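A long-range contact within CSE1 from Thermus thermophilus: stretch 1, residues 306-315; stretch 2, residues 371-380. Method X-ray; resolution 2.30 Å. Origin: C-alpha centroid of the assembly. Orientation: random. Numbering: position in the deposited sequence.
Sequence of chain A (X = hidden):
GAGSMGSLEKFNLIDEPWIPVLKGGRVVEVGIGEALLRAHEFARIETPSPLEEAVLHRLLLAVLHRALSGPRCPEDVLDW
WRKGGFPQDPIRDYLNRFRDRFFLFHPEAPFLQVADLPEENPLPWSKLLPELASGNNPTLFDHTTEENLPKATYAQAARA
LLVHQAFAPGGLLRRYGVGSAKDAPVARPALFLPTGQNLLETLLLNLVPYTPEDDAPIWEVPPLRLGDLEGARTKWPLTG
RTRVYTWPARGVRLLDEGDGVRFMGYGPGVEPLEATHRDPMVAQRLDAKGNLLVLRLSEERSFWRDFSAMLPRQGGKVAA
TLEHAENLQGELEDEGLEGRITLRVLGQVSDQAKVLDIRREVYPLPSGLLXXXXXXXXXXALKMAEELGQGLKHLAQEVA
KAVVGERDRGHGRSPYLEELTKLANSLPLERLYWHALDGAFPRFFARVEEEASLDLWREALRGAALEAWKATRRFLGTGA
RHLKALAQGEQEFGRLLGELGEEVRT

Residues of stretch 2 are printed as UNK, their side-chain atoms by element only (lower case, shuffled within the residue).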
ATOM      1  N   ASP A 306       7.012   4.775  11.508  1.00 25.64           N
ATOM      2  CA  ASP A 306       8.010   5.133  10.508  1.00 25.64           C
ATOM      3  C   ASP A 306       7.765   6.505   9.875  1.00 25.64           C
ATOM      4  O   ASP A 306       8.509   6.892   8.974  1.00 25.64           O
ATOM      5  CB  ASP A 306       8.072   4.062   9.405  1.00 35.34           C
ATOM      6  CG  ASP A 306       8.594   2.740   9.911  1.00 35.34           C
ATOM      7  OD1 ASP A 306       9.630   2.726  10.591  1.00 35.34           O
ATOM      8  OD2 ASP A 306       7.954   1.701   9.662  1.00 35.34           O
ATOM      9  N   PHE A 307       6.731   7.225  10.304  1.00 30.41           N
ATOM     10  CA  PHE A 307       6.368   8.473   9.625  1.00 30.41           C
ATOM     11  C   PHE A 307       7.406   9.620   9.710  1.00 30.41           C
ATOM     12  O   PHE A 307       7.401  10.504   8.849  1.00 30.41           O
ATOM     13  CB  PHE A 307       4.994   9.010  10.055  1.00 19.55           C
ATOM     14  CG  PHE A 307       3.811   8.297   9.429  1.00 19.55           C
ATOM     15  CD1 PHE A 307       3.988   7.266   8.509  1.00 19.55           C
ATOM     16  CD2 PHE A 307       2.510   8.673   9.769  1.00 19.55           C
ATOM     17  CE1 PHE A 307       2.897   6.634   7.955  1.00 19.55           C
ATOM     18  CE2 PHE A 307       1.421   8.056   9.222  1.00 19.55           C
ATOM     19  CZ  PHE A 307       1.601   7.042   8.305  1.00 19.55           C
ATOM     20  N   SER A 308       8.264   9.645  10.729  1.00 24.47           N
ATOM     21  CA  SER A 308       9.298  10.686  10.796  1.00 24.47           C
ATOM     22  C   SER A 308      10.566  10.246  10.062  1.00 24.47           C
ATOM     23  O   SER A 308      11.282  11.069   9.505  1.00 24.47           O
ATOM     24  CB  SER A 308       9.631  11.037  12.247  1.00 40.10           C
ATOM     25  OG  SER A 308      10.193   9.915  12.905  1.00 40.10           O
ATOM     26  N   ALA A 309      10.819   8.943  10.045  1.00 23.18           N
ATOM     27  CA  ALA A 309      11.972   8.403   9.353  1.00 23.18           C
ATOM     28  C   ALA A 309      11.855   8.495   7.819  1.00 23.18           C
ATOM     29  O   ALA A 309      12.865   8.411   7.126  1.00 23.18           O
ATOM     30  CB  ALA A 309      12.238   6.962   9.780  1.00 18.37           C
ATOM     31  N   MET A 310      10.653   8.676   7.292  1.00 29.45           N
ATOM     32  CA  MET A 310      10.511   8.805   5.843  1.00 29.45           C
ATOM     33  C   MET A 310      10.861  10.233   5.360  1.00 29.45           C
ATOM     34  O   MET A 310      11.129  10.445   4.180  1.00 29.45           O
ATOM     35  CB  MET A 310       9.100   8.409   5.401  1.00 27.20           C
ATOM     36  CG  MET A 310       8.053   9.417   5.774  1.00 27.20           C
ATOM     37  SD  MET A 310       6.380   8.806   5.529  1.00 27.20           S
ATOM     38  CE  MET A 310       5.394  10.179   6.114  1.00 27.20           C
ATOM     39  N   LEU A 311      10.839  11.187   6.291  1.00 28.64           N
ATOM     40  CA  LEU A 311      11.238  12.586   6.063  1.00 28.64           C
ATOM     41  C   LEU A 311      12.704  12.778   5.645  1.00 28.64           C
ATOM     42  O   LEU A 311      13.615  12.123   6.180  1.00 28.64           O
ATOM     43  CB  LEU A 311      11.006  13.390   7.338  1.00 35.85           C
ATOM     44  CG  LEU A 311       9.606  13.910   7.656  1.00 35.85           C
ATOM     45  CD1 LEU A 311       8.521  13.059   7.046  1.00 35.85           C
ATOM     46  CD2 LEU A 311       9.435  14.005   9.154  1.00 35.85           C
ATOM     47  N   PRO A 312      12.937  13.672   4.674  1.00 34.56           N
ATOM     48  CA  PRO A 312      14.316  13.989   4.251  1.00 34.56           C
ATOM     49  C   PRO A 312      15.212  14.400   5.431  1.00 34.56           C
ATOM     50  O   PRO A 312      16.353  13.941   5.523  1.00 34.56           O
ATOM     51  CB  PRO A 312      14.128  15.163   3.277  1.00 32.66           C
ATOM     52  CG  PRO A 312      12.735  14.975   2.721  1.00 32.66           C
ATOM     53  CD  PRO A 312      11.919  14.362   3.857  1.00 32.66           C
ATOM     54  N   ARG A 313      14.698  15.250   6.317  1.00 32.01           N
ATOM     55  CA  ARG A 313      15.457  15.685   7.490  1.00 32.01           C
ATOM     56  C   ARG A 313      16.023  14.495   8.282  1.00 32.01           C
ATOM     57  O   ARG A 313      16.959  14.658   9.074  1.00 32.01           O
ATOM     58  CB  ARG A 313      14.598  16.554   8.409  1.00 64.96           C
ATOM     59  CG  ARG A 313      13.686  15.742   9.317  1.00 64.96           C
ATOM     60  CD  ARG A 313      12.782  16.635  10.136  1.00 64.96           C
ATOM     61  NE  ARG A 313      12.286  17.747   9.336  1.00 64.96           N
ATOM     62  CZ  ARG A 313      12.570  19.018   9.581  1.00 64.96           C
ATOM     63  NH1 ARG A 313      13.331  19.338  10.621  1.00 64.96           N
ATOM     64  NH2 ARG A 313      12.083  19.971   8.795  1.00 64.96           N
ATOM     65  N   GLN A 314      15.456  13.307   8.083  1.00 26.69           N
ATOM     66  CA  GLN A 314      15.942  12.121   8.787  1.00 26.69           C
ATOM     67  C   GLN A 314      16.651  11.182   7.841  1.00 26.69           C
ATOM     68  O   GLN A 314      16.966  10.050   8.193  1.00 26.69           O
ATOM     69  CB  GLN A 314      14.808  11.400   9.503  1.00 82.20           C
ATOM     70  CG  GLN A 314      14.255  12.164  10.695  1.00 82.20           C
ATOM     71  CD  GLN A 314      13.710  11.225  11.760  1.00 82.20           C
ATOM     72  OE1 GLN A 314      13.592  10.013  11.536  1.00 82.20           O
ATOM     73  NE2 GLN A 314      13.377  11.776  12.924  1.00 82.20           N
ATOM     74  N   GLY A 315      16.912  11.654   6.633  1.00 33.42           N
ATOM     75  CA  GLY A 315      17.568  10.822   5.649  1.00 33.42           C
ATOM     76  C   GLY A 315      16.588  10.053   4.793  1.00 33.42           C
ATOM     77  O   GLY A 315      17.002   9.296   3.929  1.00 33.42           O
ATOM     78  N   UNK A 371       5.673  20.949   6.487  1.00 38.50           N
ATOM     79  CA  UNK A 371       6.373  22.169   6.910  1.00 38.50           C
ATOM     80  C   UNK A 371       7.371  21.816   8.021  1.00 38.50           C
ATOM     81  O   UNK A 371       7.211  20.794   8.686  1.00 38.50           O
ATOM     82  o   UNK A 371       4.698  22.701   8.583  1.00 35.33           O
ATOM     83  c   UNK A 371       4.334  23.564   6.367  1.00 35.33           C
ATOM     84  c   UNK A 371       5.377  23.223   7.437  1.00 35.33           C
ATOM     85  N   UNK A 372       8.407  22.654   8.223  1.00 36.49           N
ATOM     86  CA  UNK A 372       9.439  22.410   9.249  1.00 36.49           C
ATOM     87  C   UNK A 372       8.881  22.264  10.663  1.00 36.49           C
ATOM     88  O   UNK A 372       9.366  21.447  11.437  1.00 36.49           O
ATOM     89  c   UNK A 372       8.736  23.826   7.384  1.00 36.82           C
ATOM     90  c   UNK A 372      10.320  23.665   9.165  1.00 36.82           C
ATOM     91  c   UNK A 372      10.174  24.125   7.754  1.00 36.82           C
ATOM     92  N   UNK A 373       7.873  23.056  11.000  1.00 34.54           N
ATOM     93  CA  UNK A 373       7.295  22.995  12.331  1.00 34.54           C
ATOM     94  C   UNK A 373       6.565  21.667  12.533  1.00 34.54           C
ATOM     95  O   UNK A 373       6.857  20.935  13.478  1.00 34.54           O
ATOM     96  c   UNK A 373       5.446  24.073  13.796  1.00 76.34           C
ATOM     97  c   UNK A 373       7.194  24.533  15.576  1.00 76.34           C
ATOM     98  c   UNK A 373       6.162  23.557  15.048  1.00 76.34           C
ATOM     99  n   UNK A 373       7.772  24.065  16.871  1.00 76.34           N
ATOM    100  c   UNK A 373       6.365  24.194  12.581  1.00 76.34           C
ATOM    101  N   UNK A 374       5.627  21.357  11.638  1.00 31.61           N
ATOM    102  CA  UNK A 374       4.942  20.072  11.695  1.00 31.61           C
ATOM    103  C   UNK A 374       5.946  18.916  11.693  1.00 31.61           C
ATOM    104  O   UNK A 374       5.817  17.986  12.478  1.00 31.61           O
ATOM    105  c   UNK A 374       3.948  19.938  10.549  1.00 26.55           C
ATOM    106  N   UNK A 375       6.954  18.973  10.830  1.00 32.38           N
ATOM    107  CA  UNK A 375       7.922  17.878  10.776  1.00 32.38           C
ATOM    108  C   UNK A 375       8.642  17.773  12.115  1.00 32.38           C
ATOM    109  O   UNK A 375       8.901  16.678  12.609  1.00 32.38           O
ATOM    110  c   UNK A 375       8.901  18.036   9.610  1.00 48.92           C
ATOM    111  o   UNK A 375      10.402  17.712   7.242  1.00 48.92           O
ATOM    112  c   UNK A 375       8.222  17.835   8.249  1.00 48.92           C
ATOM    113  o   UNK A 375       8.679  17.991   5.929  1.00 48.92           O
ATOM    114  c   UNK A 375       9.172  17.850   7.061  1.00 48.92           C
ATOM    115  N   UNK A 376       8.935  18.930  12.704  1.00 37.86           N
ATOM    116  CA  UNK A 376       9.607  19.003  13.992  1.00 37.86           C
ATOM    117  C   UNK A 376       8.737  18.369  15.063  1.00 37.86           C
ATOM    118  O   UNK A 376       9.207  17.541  15.846  1.00 37.86           O
ATOM    119  o   UNK A 376       9.505  22.658  17.150  1.00107.78           O
ATOM    120  c   UNK A 376      10.078  20.756  15.825  1.00107.78           C
ATOM    121  c   UNK A 376      10.098  22.249  16.128  1.00107.78           C
ATOM    122  c   UNK A 376       9.908  20.464  14.342  1.00107.78           C
ATOM    123  o   UNK A 376      10.697  23.016  15.342  1.00107.78           O
ATOM    124  N   UNK A 377       7.465  18.748  15.087  1.00 33.89           N
ATOM    125  CA  UNK A 377       6.520  18.161  16.034  1.00 33.89           C
ATOM    126  C   UNK A 377       6.407  16.643  15.891  1.00 33.89           C
ATOM    127  O   UNK A 377       6.367  15.919  16.891  1.00 33.89           O
ATOM    128  o   UNK A 377       5.929  20.553  17.309  1.00 45.29           O
ATOM    129  c   UNK A 377       5.119  20.202  16.451  1.00 45.29           C
ATOM    130  c   UNK A 377       5.142  18.805  15.912  1.00 45.29           C
ATOM    131  n   UNK A 377       4.206  21.027  15.945  1.00 45.29           N
ATOM    132  N   UNK A 378       6.358  16.170  14.651  1.00 32.52           N
ATOM    133  CA  UNK A 378       6.225  14.742  14.389  1.00 32.52           C
ATOM    134  C   UNK A 378       7.462  14.011  14.892  1.00 32.52           C
ATOM    135  O   UNK A 378       7.358  12.971  15.534  1.00 32.52           O
ATOM    136  c   UNK A 378       6.016  14.487  12.893  1.00 29.07           C
ATOM    137  c   UNK A 378       5.476  13.003  10.946  1.00 29.07           C
ATOM    138  c   UNK A 378       4.525  12.457  13.226  1.00 29.07           C
ATOM    139  c   UNK A 378       5.727  13.049  12.456  1.00 29.07           C
ATOM    140  N   UNK A 379       8.634  14.574  14.615  1.00 37.57           N
ATOM    141  CA  UNK A 379       9.889  14.006  15.086  1.00 37.57           C
ATOM    142  C   UNK A 379       9.885  13.852  16.621  1.00 37.57           C
ATOM    143  O   UNK A 379      10.210  12.793  17.151  1.00 37.57           O
ATOM    144  c   UNK A 379      12.423  14.227  14.650  1.00 81.30           C
ATOM    145  o   UNK A 379      13.146  16.073  13.296  1.00 81.30           O
ATOM    146  c   UNK A 379      11.055  14.888  14.626  1.00 81.30           C
ATOM    147  c   UNK A 379      13.500  15.074  13.962  1.00 81.30           C
ATOM    148  o   UNK A 379      14.699  14.742  14.087  1.00 81.30           O
ATOM    149  N   UNK A 380       9.516  14.911  17.332  1.00 31.94           N
ATOM    150  CA  UNK A 380       9.471  14.863  18.796  1.00 31.94           C
ATOM    151  C   UNK A 380       8.440  13.851  19.298  1.00 31.94           C
ATOM    152  O   UNK A 380       8.727  13.048  20.171  1.00 31.94           O
ATOM    153  n   UNK A 380      12.065  19.588  19.908  1.00 58.89           N
ATOM    154  c   UNK A 380       9.741  18.636  19.874  1.00 58.89           C
ATOM    155  c   UNK A 380      10.644  19.819  19.525  1.00 58.89           C
ATOM    156  c   UNK A 380      10.196  17.326  19.217  1.00 58.89           C
ATOM    157  c   UNK A 380       9.129  16.245  19.386  1.00 58.89           C
TER
HETATM  158  O   HOH W   1      11.422  10.559  15.525  1.00 54.65           O
HETATM  159  O   HOH W   2      12.560  16.673   5.857  1.00 54.65           O

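Position 371 has three side-chain atoms: a first carbon carrying one oxygen and one carbon. Its CA-to-CB bond points away from stretch 1. That branching identifies Thr-371. Its OG1 accepts a weak capping bond from the backbone N of position 374 at 3.5 Å, at the start of the helix.

Position 372 has three carbons closing a ring onto the backbone N. Its CA is 3.6 Å from Arg-313 NH2, and its backbone O sits over one face of that guanidinium. The ring makes it Pro-372.

At 373, four carbons in a row end in nitrogen. Its CA-to-CB bond points away, and the side chain makes no contact with stretch 1. This is Lys-373.

Position 374 carries a single carbon, out of reach of the other segment, and is Ala-374.

Position 375 has three carbons, the third bearing two oxygens. One oxygen lies near the plane of the Arg-313 guanidinium, at its edge, as expected of a carboxylate; this is Glu-375. Arg-313 NE donates to Glu-375 OE1 at 2.8 Å and 161°, and Arg-313 NH2 donates to the same Glu-375 OE1 at 3.2 Å and 135°, so one oxygen takes both bonds of the salt bridge.

Position 376 has the same atom set, but its CA-to-CB bond points away and the residue is poorly ordered; it is Glu-376.

Position 377 has two carbons, the second carrying one oxygen and one nitrogen, out of reach of stretch 1. This amide is Asn-377, whose ND2 is satisfied elsewhere in the structure.

At 378, four carbons fork at the second. The CA-to-CB bond points toward stretch 1, and one terminal carbon lies 3.8 Å from Phe-307 O and 4.1 Å from Phe-307 CB. The fork defines Leu-378, and that carbon is CD2.

Position 379 again shows three carbons and a terminal pair of oxygens. Its CA is 4.1 Å from Ser-308 CB. This is Glu-379, whose OE2 accepts a weak bond from Gln-314 NE2 at 3.4 Å.

Position 380, four carbons in a row ending in nitrogen, does not reach stretch 1 and is Lys-380.

The contact therefore uses residues 372, 375, 378 and 379, spaced so that the helix presents them to stretch 1; together the two segments bury 457 Å². Leu-378 supplies apolar packing, while Glu-375 anchors Arg-313. Water 2 reinforces that anchor, donating to Glu-375 OE1 at 2.8 Å and accepting from Arg-313 N at 2.6 Å. Water 1 bridges the Ser-308 side chain and the helix backbone: its O is 3.0 Å from Ser-308 OG, and it donates to Glu-379 O at 3.0 Å.

Stretch 2, residues 371-380: TPKAEENLEK
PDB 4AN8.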